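Long-range contact in ferredoxin--NADP reductase, apicoplast (Plasmodium falciparum, PDB 3JQQ), which transfers electrons between ferredoxin and NADP(H) through a bound FAD and may serve isoprenoid precursor synthesis in the apicoplast: residues I211-G216 / N238-H243. The protein carries 1 engineered substitution. Residues are numbered along the deposited sequence; the frame is centred on the assembly and turned at random.
Sequences ITIYYG and NNINIH
His243, Ile213 and Ile211 bury more surface than any other residue in this pairing of neighbouring parallel strands, a worked example of the beta-alpha-beta unit: strand 211-217, helix 226-235, then strand 240-246 at the edge of the five-stranded NADP-binding sheet. On one face the imidazole of His243 lies beside the phenol ring of Tyr214. In both residues CG is anti to the carbonyl carbon (chi1 -60°), which sends the two side chains off the backbone the same way. The planes, 21° apart, are slid so far that the rings barely overlap, with centroids 5.3 Å from each other. The rings come closest at His243 CD2 and Tyr214 CE2, 3.3 Å apart, while Thr212 CG2 reaches the imidazole edge near its plane, 4.1 Å from His243 CD2. Phe270 of helix 267-276 touches Tyr214, and Leu273 touches Thr212.

The other face is aliphatic. Ile213 CD1 meets Ile240 CD1 at 3.9 Å, Ile213 CB sits against Ile242 CG1, and Ile211 CB packs on Ile240 CG1 at 4.3 Å. Leu189 of helix 183-192 touches Ile211, Ile213 and Ile240 together.

Between the faces run five backbone hydrogen bonds. His243 N gives the shortest, to Ile213 O at 2.7 Å and almost straight at 175°; Tyr215 N in turn takes His243 O as its acceptor. Four lie near the C=O axis, whereas Ile211 N reaches Asn239 O from above the carbonyl plane. This polar seam, between a mixed flank of Tyr214, His243, Thr212 and Asn241 and an aliphatic one, probably helps hold the edge strand beside the strand whose Gly216 touches the bound adenosine-2'-5'-diphosphate.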
# COMPACT_ATOMS: atom_id res chain seq x y z
N ILE B 211 -9.56 -5.69 -26.79
CA ILE B 211 -9.08 -5.43 -25.43
C ILE B 211 -7.64 -4.93 -25.44
O ILE B 211 -6.76 -5.55 -26.04
CB ILE B 211 -9.18 -6.70 -24.57
CG1 ILE B 211 -10.64 -7.18 -24.49
CG2 ILE B 211 -8.62 -6.44 -23.17
CD1 ILE B 211 -10.79 -8.59 -23.96
N THR B 212 -7.41 -3.81 -24.78
CA THR B 212 -6.06 -3.26 -24.65
C THR B 212 -5.63 -3.31 -23.20
O THR B 212 -6.29 -2.75 -22.32
CB THR B 212 -5.98 -1.81 -25.16
OG1 THR B 212 -6.64 -1.71 -26.43
CG2 THR B 212 -4.53 -1.38 -25.31
N ILE B 213 -4.51 -3.97 -22.94
CA ILE B 213 -4.05 -4.17 -21.58
C ILE B 213 -2.75 -3.42 -21.31
O ILE B 213 -1.77 -3.55 -22.04
CB ILE B 213 -3.85 -5.66 -21.27
CG1 ILE B 213 -5.11 -6.44 -21.66
CG2 ILE B 213 -3.53 -5.86 -19.79
CD1 ILE B 213 -5.18 -7.82 -21.06
N TYR B 214 -2.76 -2.61 -20.25
CA TYR B 214 -1.57 -1.92 -19.79
C TYR B 214 -1.21 -2.48 -18.42
O TYR B 214 -1.95 -2.31 -17.46
CB TYR B 214 -1.82 -0.41 -19.70
CG TYR B 214 -2.21 0.23 -21.02
CD1 TYR B 214 -3.53 0.55 -21.29
CD2 TYR B 214 -1.26 0.51 -21.98
CE1 TYR B 214 -3.89 1.14 -22.49
CE2 TYR B 214 -1.60 1.10 -23.18
CZ TYR B 214 -2.92 1.41 -23.43
OH TYR B 214 -3.27 1.99 -24.63
N TYR B 215 -0.06 -3.14 -18.34
CA TYR B 215 0.27 -3.92 -17.16
C TYR B 215 1.67 -3.58 -16.66
O TYR B 215 2.67 -3.82 -17.34
CB TYR B 215 0.14 -5.41 -17.48
CG TYR B 215 0.30 -6.36 -16.31
CD1 TYR B 215 0.05 -5.94 -15.01
CD2 TYR B 215 0.66 -7.69 -16.52
CE1 TYR B 215 0.18 -6.82 -13.95
CE2 TYR B 215 0.79 -8.57 -15.46
CZ TYR B 215 0.55 -8.13 -14.18
OH TYR B 215 0.68 -9.00 -13.12
N GLY B 216 1.72 -3.01 -15.46
CA GLY B 216 2.98 -2.61 -14.84
C GLY B 216 3.45 -3.62 -13.81
O GLY B 216 2.73 -3.94 -12.86
N ASN B 238 -5.97 -10.76 -32.83
CA ASN B 238 -6.69 -9.62 -33.37
C ASN B 238 -7.71 -9.06 -32.39
O ASN B 238 -8.41 -8.09 -32.69
CB ASN B 238 -7.37 -9.99 -34.69
CG ASN B 238 -6.37 -10.25 -35.81
OD1 ASN B 238 -6.26 -11.38 -36.31
ND2 ASN B 238 -5.64 -9.22 -36.21
N ASN B 239 -7.78 -9.67 -31.21
CA ASN B 239 -8.73 -9.25 -30.18
C ASN B 239 -8.07 -8.78 -28.89
O ASN B 239 -8.75 -8.41 -27.94
CB ASN B 239 -9.72 -10.38 -29.88
CG ASN B 239 -10.51 -10.81 -31.10
OD1 ASN B 239 -10.39 -11.95 -31.57
ND2 ASN B 239 -11.32 -9.91 -31.64
N ILE B 240 -6.74 -8.80 -28.86
CA ILE B 240 -6.00 -8.39 -27.65
C ILE B 240 -4.62 -7.81 -27.94
O ILE B 240 -3.90 -8.28 -28.82
CB ILE B 240 -5.86 -9.55 -26.65
CG1 ILE B 240 -5.63 -9.02 -25.24
CG2 ILE B 240 -4.74 -10.49 -27.08
CD1 ILE B 240 -5.84 -10.06 -24.15
N ASN B 241 -4.26 -6.77 -27.19
CA ASN B 241 -2.96 -6.13 -27.30
C ASN B 241 -2.44 -5.78 -25.90
O ASN B 241 -3.07 -5.00 -25.18
CB ASN B 241 -3.05 -4.87 -28.16
CG ASN B 241 -1.69 -4.27 -28.48
OD1 ASN B 241 -0.70 -4.99 -28.59
ND2 ASN B 241 -1.65 -2.95 -28.65
N ILE B 242 -1.31 -6.36 -25.52
CA ILE B 242 -0.77 -6.18 -24.17
C ILE B 242 0.48 -5.31 -24.15
O ILE B 242 1.47 -5.62 -24.81
CB ILE B 242 -0.41 -7.53 -23.52
CG1 ILE B 242 -1.63 -8.45 -23.49
CG2 ILE B 242 0.15 -7.31 -22.13
CD1 ILE B 242 -1.29 -9.89 -23.12
N HIS B 243 0.43 -4.23 -23.38
CA HIS B 243 1.60 -3.38 -23.19
C HIS B 243 2.16 -3.55 -21.78
O HIS B 243 1.49 -3.26 -20.79
CB HIS B 243 1.25 -1.91 -23.45
CG HIS B 243 0.75 -1.65 -24.84
ND1 HIS B 243 1.55 -1.79 -25.96
CD2 HIS B 243 -0.46 -1.23 -25.29
CE1 HIS B 243 0.86 -1.48 -27.04
NE2 HIS B 243 -0.37 -1.14 -26.66